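Local coordinates for protein membrane-bound lytic murein transglycosylase (Agrobacterium tumefaciens, PDB 2PNW) that probably cleaves the glycan strands of peptidoglycan between N-acetylmuramic acid and N-acetylglucosamine, as lytic transglycosylases of the MltA family do, leaving 1,6-anhydromuramic acid ends, at residues V12-L17 with F78-S83; L36-N41 with A276-L281; D182-H187 with W253-Y258; R291-F296 with V330-G335. One frame throughout, in Å; residues are numbered along the deposited sequence.

Interaction 1 (V12-L17 with F78-S83)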
# COMPACT_ATOMS: atom_id res chain seq x y z
N VAL A 12 16.19 -5.54 21.07
CA VAL A 12 17.52 -4.97 20.86
C VAL A 12 17.54 -3.62 21.58
O VAL A 12 16.54 -3.21 22.18
CB VAL A 12 17.86 -4.77 19.36
CG1 VAL A 12 17.99 -6.11 18.64
CG2 VAL A 12 16.84 -3.85 18.65
N SER A 13 18.69 -2.95 21.52
CA SER A 13 18.87 -1.61 22.01
C SER A 13 18.85 -0.65 20.83
O SER A 13 19.10 -1.08 19.69
CB SER A 13 20.22 -1.52 22.73
OG SER A 13 20.74 -0.19 22.68
N PHE A 14 18.58 0.63 21.07
CA PHE A 14 18.59 1.62 19.98
C PHE A 14 19.98 1.75 19.34
O PHE A 14 20.09 2.08 18.16
CB PHE A 14 18.01 2.98 20.42
CG PHE A 14 16.50 3.02 20.43
CD1 PHE A 14 15.78 3.32 19.26
CD2 PHE A 14 15.79 2.77 21.60
CE1 PHE A 14 14.38 3.37 19.27
CE2 PHE A 14 14.39 2.81 21.62
CZ PHE A 14 13.68 3.10 20.44
N ARG A 15 21.03 1.44 20.11
CA ARG A 15 22.40 1.29 19.60
C ARG A 15 22.56 0.20 18.54
O ARG A 15 23.51 0.23 17.77
CB ARG A 15 23.39 0.98 20.73
CG ARG A 15 23.96 2.20 21.41
CD ARG A 15 23.10 2.66 22.57
NE ARG A 15 23.92 3.01 23.73
CZ ARG A 15 23.44 3.39 24.91
NH1 ARG A 15 22.12 3.50 25.10
NH2 ARG A 15 24.27 3.69 25.90
N ASP A 16 21.64 -0.76 18.51
CA ASP A 16 21.70 -1.85 17.54
C ASP A 16 21.05 -1.51 16.19
O ASP A 16 21.13 -2.30 15.25
CB ASP A 16 21.08 -3.11 18.13
CG ASP A 16 21.86 -3.66 19.33
OD1 ASP A 16 23.11 -3.77 19.22
OD2 ASP A 16 21.23 -3.98 20.37
N LEU A 17 20.38 -0.36 16.11
CA LEU A 17 19.68 0.03 14.89
C LEU A 17 20.64 0.83 14.04
O LEU A 17 20.91 1.99 14.35
CB LEU A 17 18.42 0.85 15.21
CG LEU A 17 17.06 0.17 15.50
CD1 LEU A 17 17.17 -1.01 16.42
CD2 LEU A 17 16.09 1.22 16.09
N PHE A 78 12.24 11.02 21.85
CA PHE A 78 10.88 10.61 22.10
C PHE A 78 10.72 9.08 22.02
O PHE A 78 10.15 8.45 22.93
CB PHE A 78 9.91 11.25 21.11
CG PHE A 78 8.52 10.69 21.21
CD1 PHE A 78 7.69 11.07 22.26
CD2 PHE A 78 8.06 9.74 20.28
CE1 PHE A 78 6.39 10.51 22.40
CE2 PHE A 78 6.80 9.17 20.40
CZ PHE A 78 5.95 9.56 21.47
N PHE A 79 11.21 8.50 20.93
CA PHE A 79 11.07 7.05 20.71
C PHE A 79 11.91 6.23 21.69
O PHE A 79 11.44 5.20 22.19
CB PHE A 79 11.38 6.66 19.25
CG PHE A 79 10.34 7.18 18.28
CD1 PHE A 79 9.09 6.56 18.19
CD2 PHE A 79 10.59 8.31 17.53
CE1 PHE A 79 8.10 7.06 17.32
CE2 PHE A 79 9.60 8.82 16.67
CZ PHE A 79 8.36 8.19 16.57
N GLU A 80 13.13 6.69 21.96
CA GLU A 80 14.01 6.03 22.95
C GLU A 80 13.40 5.96 24.34
O GLU A 80 13.56 4.96 25.01
CB GLU A 80 15.38 6.70 23.00
CG GLU A 80 16.06 6.71 21.65
CD GLU A 80 17.54 7.04 21.71
OE1 GLU A 80 18.18 6.67 22.72
OE2 GLU A 80 18.04 7.66 20.74
N THR A 81 12.69 7.01 24.74
CA THR A 81 12.03 7.08 26.03
C THR A 81 10.75 6.23 26.09
O THR A 81 10.47 5.60 27.12
CB THR A 81 11.70 8.55 26.39
OG1 THR A 81 12.91 9.29 26.52
CG2 THR A 81 10.91 8.68 27.71
N ASN A 82 10.00 6.20 24.99
CA ASN A 82 8.61 5.75 25.02
C ASN A 82 8.31 4.46 24.25
O ASN A 82 7.16 3.98 24.24
CB ASN A 82 7.70 6.90 24.56
CG ASN A 82 7.72 8.06 25.52
OD1 ASN A 82 7.43 7.90 26.71
ND2 ASN A 82 8.08 9.24 25.02
N SER A 83 9.34 3.89 23.63
CA SER A 83 9.17 2.64 22.91
C SER A 83 10.38 1.72 23.09
O SER A 83 11.46 2.16 23.50
CB SER A 83 8.90 2.90 21.43
OG SER A 83 10.05 3.42 20.77
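Phe14 reaches from a short 3-10 turn to the end of helix 72-82, where Phe79, Glu80 and, just beyond the helix, Ser83 receive its ring. The main apolar interaction is a CH-pi contact: Glu80 CG sits over one face of the Phe14 ring, 4.0 Å from the centroid and 14° off the normal, displaced toward the rim. At the outer end of the ring the partners are mostly backbone. Phe14 CE2 comes within 3.5 Å of Glu80 CA, Ser83 O lies at the ring edge, in plane, 3.5 Å from the same Phe14 CE2, and Phe14 CZ is 3.5 Å from Phe79 O.

Several polar bonds within each segment fix the local backbone. At the helix end, Phe79 O accepts from both Ser83 N (2.9 Å) and Ser83 OG (2.7 Å), which arrive from opposite faces of its carbonyl plane. A chi1 of 69° turns the hydroxyl back toward that oxygen, beside Phe14 CZ. In the other segment, Ser13 OG accepts from Arg15 N in an ST turn, and Asp16 OD2 accepts from Ser13 N; the two bonds close the turn on which Phe14 sits.

Trp20 adds to the cluster, its ring meeting that of Phe14 while its NE1 bonds Glu80 OE2. Phe14 also touches Pro85 of strand 83-89 and Leu361 of strand 353-363, so the loop after strand 8-11 packs against helix and sheet together.

Interaction 2 (L36-N41 with A276-L281). With SO4 (sulfate ion), chain B.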
# COMPACT_ATOMS: atom_id res chain seq x y z
N LEU A 36 -3.93 9.44 15.57
CA LEU A 36 -4.65 9.63 16.85
C LEU A 36 -6.04 10.23 16.61
O LEU A 36 -7.04 9.76 17.17
CB LEU A 36 -3.84 10.46 17.84
CG LEU A 36 -4.42 10.63 19.27
CD1 LEU A 36 -4.79 9.29 19.96
CD2 LEU A 36 -3.45 11.40 20.15
N SER A 37 -6.10 11.27 15.78
CA SER A 37 -7.37 11.88 15.39
C SER A 37 -8.31 10.84 14.78
O SER A 37 -9.51 10.80 15.09
CB SER A 37 -7.12 13.05 14.41
OG SER A 37 -8.33 13.69 14.05
N HIS A 38 -7.78 10.01 13.88
CA HIS A 38 -8.59 8.97 13.27
C HIS A 38 -9.12 8.00 14.34
O HIS A 38 -10.31 7.66 14.35
CB HIS A 38 -7.80 8.21 12.20
CG HIS A 38 -8.53 7.02 11.67
ND1 HIS A 38 -9.63 7.13 10.84
CD2 HIS A 38 -8.33 5.69 11.85
CE1 HIS A 38 -10.09 5.92 10.55
NE2 HIS A 38 -9.32 5.03 11.15
N LEU A 39 -8.24 7.52 15.23
CA LEU A 39 -8.66 6.49 16.20
C LEU A 39 -9.63 7.04 17.25
O LEU A 39 -10.34 6.27 17.90
CB LEU A 39 -7.46 5.84 16.86
CG LEU A 39 -6.60 5.00 15.90
CD1 LEU A 39 -5.42 4.45 16.63
CD2 LEU A 39 -7.43 3.82 15.29
N ARG A 40 -9.65 8.37 17.40
CA ARG A 40 -10.62 9.01 18.31
C ARG A 40 -11.99 9.21 17.66
O ARG A 40 -12.93 9.66 18.33
CB ARG A 40 -10.08 10.36 18.77
CG ARG A 40 -8.96 10.21 19.80
CD ARG A 40 -8.33 11.56 20.11
NE ARG A 40 -7.45 11.50 21.28
CZ ARG A 40 -6.57 12.44 21.61
NH1 ARG A 40 -6.42 13.53 20.85
NH2 ARG A 40 -5.83 12.28 22.70
N ASN A 41 -12.10 8.88 16.38
CA ASN A 41 -13.39 9.12 15.69
C ASN A 41 -13.68 8.07 14.62
O ASN A 41 -14.47 8.30 13.67
CB ASN A 41 -13.48 10.55 15.12
CG ASN A 41 -14.93 11.01 14.81
OD1 ASN A 41 -15.91 10.53 15.40
ND2 ASN A 41 -15.05 11.96 13.89
N ALA A 276 -4.75 2.35 3.67
CA ALA A 276 -5.49 1.37 4.48
C ALA A 276 -5.60 1.77 5.95
O ALA A 276 -6.54 1.37 6.64
CB ALA A 276 -4.89 -0.05 4.32
N ALA A 277 -4.65 2.57 6.44
CA ALA A 277 -4.72 3.09 7.82
C ALA A 277 -5.58 4.36 7.92
O ALA A 277 -5.69 4.98 8.99
CB ALA A 277 -3.31 3.34 8.38
N LYS A 278 -6.22 4.73 6.81
CA LYS A 278 -7.21 5.81 6.74
C LYS A 278 -6.66 7.21 6.97
O LYS A 278 -7.43 8.14 7.23
CB LYS A 278 -8.41 5.53 7.69
CG LYS A 278 -8.99 4.13 7.56
CD LYS A 278 -9.45 3.87 6.12
CE LYS A 278 -10.58 2.84 6.04
NZ LYS A 278 -10.35 1.70 6.95
N VAL A 279 -5.34 7.36 6.85
CA VAL A 279 -4.65 8.65 6.97
C VAL A 279 -3.73 8.87 5.75
O VAL A 279 -3.39 7.89 5.05
CB VAL A 279 -3.83 8.75 8.28
CG1 VAL A 279 -4.73 8.61 9.54
CG2 VAL A 279 -2.70 7.74 8.32
N PRO A 280 -3.37 10.14 5.45
CA PRO A 280 -2.50 10.40 4.28
C PRO A 280 -1.14 9.75 4.45
O PRO A 280 -0.55 9.78 5.54
CB PRO A 280 -2.34 11.92 4.27
CG PRO A 280 -3.51 12.44 5.13
CD PRO A 280 -3.78 11.39 6.14
N LEU A 281 -0.63 9.17 3.37
CA LEU A 281 0.73 8.64 3.38
C LEU A 281 1.75 9.77 3.35
O LEU A 281 1.46 10.88 2.92
CB LEU A 281 0.94 7.72 2.17
CG LEU A 281 -0.01 6.51 2.12
CD1 LEU A 281 0.47 5.54 1.04
CD2 LEU A 281 -0.14 5.81 3.45
S SO4 B . -11.73 -1.11 6.98
O1 SO4 B . -12.10 -0.71 5.61
O2 SO4 B . -11.75 0.06 7.86
O3 SO4 B . -12.69 -2.10 7.47
O4 SO4 B . -10.38 -1.68 6.98
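His38 and Lys278 bring the two backbones closest, their CA atoms 7.4 Å apart, where the last turn of helix 28-39 meets an irregular loop that Lys278 bends with left-handed helical backbone angles (phi 68°). The arrangement is a helix-to-loop contact built on a CH-pi interaction, and it joins an N-terminal helix to the chain that leads into strand 286-288.

The imidazole of His38 lies with one face against the base of the Lys278 side chain. Lys278 CB stands 3.7 Å from the ring centroid and nearest to His38 CE1, at 3.3 Å, so it covers the rim of the ring more than its middle. Lys278 CG continues over the same side, 3.7 Å from His38 NE2. With CG of His38 anti to the backbone N (chi1 173°), the ring is carried off the helix toward the loop. Ala277 O also lies over this face; it is a hydrogen-bond acceptor for Tyr45 OH. Nearer the helix backbone, Val279 CG1 meets His38 CB at 4.1 Å, an apolar flank to the contact. Ala277 and Val279 also touch Leu323 of strand 316-324.

The lysine chain, bent at chi2 and again at chi4, leads away to a sulfate, probably from the crystallisation liquor, which also receives Lys43 NZ and Arg46 NH1. Three basic groups thus gather round one anion. The modelled separation of Lys278 NZ from sulfate O2, 2.3 Å, is too short to be trusted as a bond length.

Interaction 3 (D182-H187 with W253-Y258)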
# COMPACT_ATOMS: atom_id res chain seq x y z
N ASP A 182 -1.07 2.29 -17.99
CA ASP A 182 -0.88 3.26 -16.93
C ASP A 182 -2.01 3.06 -15.91
O ASP A 182 -1.77 3.11 -14.69
CB ASP A 182 -0.89 4.69 -17.47
CG ASP A 182 0.43 5.09 -18.17
OD1 ASP A 182 1.42 4.35 -18.06
OD2 ASP A 182 0.47 6.15 -18.83
N LEU A 183 -3.24 2.85 -16.40
CA LEU A 183 -4.36 2.60 -15.49
C LEU A 183 -4.19 1.29 -14.70
O LEU A 183 -4.49 1.22 -13.50
CB LEU A 183 -5.68 2.61 -16.25
CG LEU A 183 -6.92 2.27 -15.42
CD1 LEU A 183 -7.09 3.23 -14.22
CD2 LEU A 183 -8.12 2.32 -16.35
N PHE A 184 -3.73 0.23 -15.38
CA PHE A 184 -3.39 -1.01 -14.66
C PHE A 184 -2.45 -0.77 -13.49
O PHE A 184 -2.69 -1.26 -12.36
CB PHE A 184 -2.82 -2.09 -15.63
CG PHE A 184 -2.61 -3.44 -14.97
CD1 PHE A 184 -3.63 -4.39 -14.97
CD2 PHE A 184 -1.42 -3.74 -14.32
CE1 PHE A 184 -3.45 -5.65 -14.39
CE2 PHE A 184 -1.22 -5.00 -13.72
CZ PHE A 184 -2.26 -5.95 -13.74
N PHE A 185 -1.37 -0.03 -13.72
CA PHE A 185 -0.44 0.25 -12.63
C PHE A 185 -1.04 1.11 -11.49
O PHE A 185 -0.64 0.97 -10.35
CB PHE A 185 0.84 0.86 -13.16
CG PHE A 185 1.84 -0.17 -13.62
CD1 PHE A 185 2.83 -0.63 -12.75
CD2 PHE A 185 1.76 -0.71 -14.90
CE1 PHE A 185 3.75 -1.61 -13.16
CE2 PHE A 185 2.67 -1.69 -15.33
CZ PHE A 185 3.68 -2.12 -14.47
N VAL A 186 -1.98 1.98 -11.83
CA VAL A 186 -2.79 2.67 -10.80
C VAL A 186 -3.60 1.67 -9.94
O VAL A 186 -3.64 1.78 -8.72
CB VAL A 186 -3.69 3.74 -11.46
CG1 VAL A 186 -4.80 4.24 -10.50
CG2 VAL A 186 -2.80 4.90 -11.97
N HIS A 187 -4.22 0.67 -10.56
CA HIS A 187 -4.86 -0.40 -9.77
C HIS A 187 -3.86 -1.05 -8.83
O HIS A 187 -4.19 -1.31 -7.68
CB HIS A 187 -5.46 -1.49 -10.69
CG HIS A 187 -6.74 -1.09 -11.36
ND1 HIS A 187 -7.87 -1.89 -11.34
CD2 HIS A 187 -7.10 0.03 -12.05
CE1 HIS A 187 -8.85 -1.29 -12.00
NE2 HIS A 187 -8.40 -0.13 -12.45
N TRP A 253 -5.05 -9.47 -17.94
CA TRP A 253 -6.25 -10.20 -17.49
C TRP A 253 -5.95 -11.45 -16.64
O TRP A 253 -6.85 -12.02 -16.00
CB TRP A 253 -7.13 -10.54 -18.70
CG TRP A 253 -7.78 -9.33 -19.35
CD1 TRP A 253 -7.97 -8.10 -18.80
CD2 TRP A 253 -8.37 -9.28 -20.65
NE1 TRP A 253 -8.60 -7.27 -19.68
CE2 TRP A 253 -8.89 -7.97 -20.82
CE3 TRP A 253 -8.52 -10.21 -21.70
CZ2 TRP A 253 -9.54 -7.57 -22.00
CZ3 TRP A 253 -9.18 -9.81 -22.86
CH2 TRP A 253 -9.68 -8.50 -23.01
N HIS A 254 -4.67 -11.85 -16.62
CA HIS A 254 -4.16 -12.86 -15.66
C HIS A 254 -4.40 -12.36 -14.24
O HIS A 254 -4.61 -13.15 -13.33
CB HIS A 254 -2.65 -13.06 -15.87
CG HIS A 254 -1.99 -13.92 -14.85
ND1 HIS A 254 -2.25 -15.27 -14.74
CD2 HIS A 254 -1.02 -13.65 -13.95
CE1 HIS A 254 -1.49 -15.79 -13.78
NE2 HIS A 254 -0.74 -14.82 -13.28
N ASN A 255 -4.35 -11.05 -14.06
CA ASN A 255 -4.75 -10.45 -12.76
C ASN A 255 -6.26 -10.24 -12.75
O ASN A 255 -6.78 -9.24 -13.26
CB ASN A 255 -4.02 -9.12 -12.50
CG ASN A 255 -4.49 -8.48 -11.19
OD1 ASN A 255 -4.80 -9.19 -10.24
ND2 ASN A 255 -4.57 -7.15 -11.16
N ARG A 256 -6.98 -11.20 -12.20
CA ARG A 256 -8.44 -11.16 -12.22
C ARG A 256 -9.01 -10.10 -11.26
O ARG A 256 -10.15 -9.66 -11.44
CB ARG A 256 -9.01 -12.52 -11.80
CG ARG A 256 -8.77 -13.57 -12.88
CD ARG A 256 -9.41 -14.89 -12.43
NE ARG A 256 -10.85 -14.88 -12.58
CZ ARG A 256 -11.71 -15.53 -11.78
NH1 ARG A 256 -11.31 -16.19 -10.70
NH2 ARG A 256 -13.00 -15.45 -12.06
N SER A 257 -8.23 -9.73 -10.26
CA SER A 257 -8.63 -8.67 -9.32
C SER A 257 -8.85 -7.37 -10.08
O SER A 257 -8.13 -7.08 -11.04
CB SER A 257 -7.53 -8.44 -8.28
OG SER A 257 -7.80 -7.25 -7.54
N TYR A 258 -9.84 -6.56 -9.65
CA TYR A 258 -10.09 -5.26 -10.28
C TYR A 258 -10.42 -4.30 -9.15
O TYR A 258 -11.24 -4.63 -8.27
CB TYR A 258 -11.28 -5.35 -11.24
CG TYR A 258 -11.49 -4.13 -12.14
CD1 TYR A 258 -10.95 -4.09 -13.42
CD2 TYR A 258 -12.23 -3.03 -11.70
CE1 TYR A 258 -11.14 -2.95 -14.27
CE2 TYR A 258 -12.43 -1.90 -12.53
CZ TYR A 258 -11.89 -1.89 -13.82
OH TYR A 258 -12.09 -0.79 -14.65
O HOH W 1 -10.56 1.26 -13.59
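His187 and Tyr258 mark the closest approach of the backbones, with CA atoms 7.2 Å apart: 182-187 is part of helix 180-189, whereas the segment 253-258 is an irregular stretch of chain leading from helix 248-252 into strand 259-263. The two rings form a T-shaped, edge-to-face pair. His187 points CE1 at the centre of the Tyr258 face, 3.4 Å above it, with the ring planes at 76°. That carbon is almost equally far from all six ring atoms, the nearest being Tyr258 CZ at 3.6 Å. The tyrosine CB starts away from the helix, but CG lies anti to the backbone N (chi1 -170°), and the ring turns back so that its face meets the histidine. One water closes the arrangement, 2.8 Å from His187 NE2 and 2.8 Å from Tyr258 OH; it lies in the plane of the imidazole and bridges the polar ends of both rings.

All this is buried within the MltA-specific insert domain, where Phe261 adds a second edge-to-face ring contact to His187 and Arg159 of helix 159-163 packs on both His187 and Phe184. One turn earlier on the helix, Phe184 meets Asn255. Its CZ lies 3.7 Å from Asn255 ND2 and 3.8 Å from Asn255 CB, with CB at the ring edge, in plane. The amide stands nearly perpendicular to the ring, at 87°, and its OD1 accepts from Ser215 N.

Interaction 4 (R291-F296 with V330-G335)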
# COMPACT_ATOMS: atom_id res chain seq x y z
N ARG A 291 -1.13 -7.13 6.53
CA ARG A 291 -2.28 -6.75 7.38
C ARG A 291 -2.70 -7.85 8.34
O ARG A 291 -3.35 -7.57 9.34
CB ARG A 291 -3.49 -6.32 6.53
CG ARG A 291 -4.03 -7.38 5.61
CD ARG A 291 -5.34 -6.92 4.94
NE ARG A 291 -6.47 -7.02 5.87
CZ ARG A 291 -7.21 -8.11 6.04
NH1 ARG A 291 -6.98 -9.21 5.34
NH2 ARG A 291 -8.21 -8.09 6.92
N LEU A 292 -2.35 -9.10 8.06
CA LEU A 292 -2.69 -10.18 8.99
C LEU A 292 -1.76 -10.18 10.21
O LEU A 292 -2.19 -10.46 11.31
CB LEU A 292 -2.67 -11.56 8.30
CG LEU A 292 -3.70 -11.78 7.18
CD1 LEU A 292 -3.51 -13.19 6.60
CD2 LEU A 292 -5.12 -11.63 7.68
N ILE A 293 -0.51 -9.82 9.98
CA ILE A 293 0.52 -9.95 10.99
C ILE A 293 0.66 -8.68 11.84
O ILE A 293 0.84 -8.75 13.05
CB ILE A 293 1.87 -10.31 10.34
CG1 ILE A 293 1.82 -11.71 9.74
CG2 ILE A 293 3.03 -10.26 11.38
CD1 ILE A 293 2.99 -12.03 8.91
N HIS A 294 0.61 -7.52 11.18
CA HIS A 294 0.92 -6.26 11.86
C HIS A 294 -0.27 -5.36 12.12
O HIS A 294 -1.29 -5.45 11.42
CB HIS A 294 2.01 -5.52 11.09
CG HIS A 294 3.34 -6.20 11.16
ND1 HIS A 294 3.97 -6.45 12.37
CD2 HIS A 294 4.15 -6.69 10.20
CE1 HIS A 294 5.12 -7.06 12.13
NE2 HIS A 294 5.25 -7.22 10.82
N THR A 295 -0.14 -4.50 13.13
CA THR A 295 -1.16 -3.49 13.41
C THR A 295 -0.71 -2.18 12.78
O THR A 295 0.45 -1.79 12.95
CB THR A 295 -1.31 -3.30 14.95
OG1 THR A 295 -1.60 -4.58 15.56
CG2 THR A 295 -2.43 -2.30 15.27
N PHE A 296 -1.61 -1.50 12.05
CA PHE A 296 -1.30 -0.19 11.47
C PHE A 296 -0.89 0.85 12.52
O PHE A 296 -1.34 0.80 13.68
CB PHE A 296 -2.49 0.37 10.69
CG PHE A 296 -2.86 -0.44 9.46
CD1 PHE A 296 -1.88 -0.98 8.63
CD2 PHE A 296 -4.19 -0.62 9.12
CE1 PHE A 296 -2.22 -1.72 7.47
CE2 PHE A 296 -4.54 -1.37 7.95
CZ PHE A 296 -3.55 -1.91 7.14
N VAL A 330 3.33 -9.90 1.98
CA VAL A 330 3.03 -11.05 2.81
C VAL A 330 4.30 -11.46 3.54
O VAL A 330 5.35 -11.63 2.92
CB VAL A 330 2.50 -12.25 1.94
CG1 VAL A 330 2.21 -13.48 2.79
CG2 VAL A 330 1.22 -11.83 1.20
N GLY A 331 4.19 -11.64 4.85
CA GLY A 331 5.34 -11.97 5.67
C GLY A 331 5.60 -10.96 6.76
O GLY A 331 5.28 -9.77 6.59
N PRO A 332 6.19 -11.41 7.89
CA PRO A 332 6.44 -10.54 9.04
C PRO A 332 7.47 -9.46 8.78
O PRO A 332 7.42 -8.43 9.40
CB PRO A 332 6.95 -11.51 10.13
CG PRO A 332 7.55 -12.67 9.33
CD PRO A 332 6.60 -12.81 8.16
N ALA A 333 8.43 -9.73 7.89
CA ALA A 333 9.45 -8.75 7.56
C ALA A 333 9.43 -8.39 6.08
O ALA A 333 10.48 -8.29 5.44
CB ALA A 333 10.83 -9.20 8.02
N ARG A 334 8.22 -8.17 5.55
CA ARG A 334 8.00 -7.74 4.18
C ARG A 334 7.38 -6.34 4.19
O ARG A 334 6.43 -6.08 4.95
CB ARG A 334 7.06 -8.73 3.49
CG ARG A 334 6.78 -8.42 2.03
CD ARG A 334 7.94 -8.72 1.10
NE ARG A 334 7.49 -8.58 -0.29
CZ ARG A 334 7.52 -7.45 -1.00
NH1 ARG A 334 7.99 -6.33 -0.48
NH2 ARG A 334 7.07 -7.46 -2.25
N GLY A 335 7.88 -5.45 3.34
CA GLY A 335 7.35 -4.08 3.29
C GLY A 335 7.38 -3.43 1.93
O GLY A 335 8.17 -3.80 1.05
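His294 NE2 donates to Pro332 O across 2.9 Å in an almost straight bond, with an N-H...O angle of 176°. The oxygen lies in the plane of the imidazole, at its edge, and the donor is tilted only 15° from the plane of the carbonyl. Because NE2 carries the proton here, the bond sets the orientation of a buried ring. Over the centre of one face of that ring sits the preceding residue's methyl, Ile293 CG2, 3.7 Å above the plane, while the ring of Phe300 makes an edge-to-face contact with the imidazole.

The same isoleucine supplies the apolar half. CG1 lies anti to the carbonyl carbon (chi1 -67°), and the extended branch ends with CD1 on the Gly331-Pro332 peptide, 3.4 Å from Pro332 N and 3.8 Å from Pro332 CD. Gly331 and Pro332 open a type I beta turn that closes at Arg334, where strand 334-341 begins; Gly331 N is itself held by Asp290 OD2. Ile88 of strand 83-89 touches both His294 and Pro332. A side chain gripping the carbonyl of a turn in this way ties together two strand-connecting loops of the 3D domain, whose family belongs with the double-psi beta-barrels.

Two parts of the molecule are represented here. Interaction 3 lies in the MltA-specific insert domain, its centre about 41 Å from that of interaction 1, on the opposite side of the chain's centre. Interaction 4 belongs to the 3D domain, and interactions 2 and 4 touch directly, Ala276 and Ala277 packing on Phe296, although their centres are about 18 Å apart. In sequence, interactions 1 and 2 interleave, the segment 36-41 falling between the halves of interaction 1; interaction 3 then falls wholly between the halves of interaction 2, and interaction 4 comes last. At interaction 2 the chain, in the loop between strands 259-263 and 286-288, returns to the early helix 28-39 and touches interaction 4.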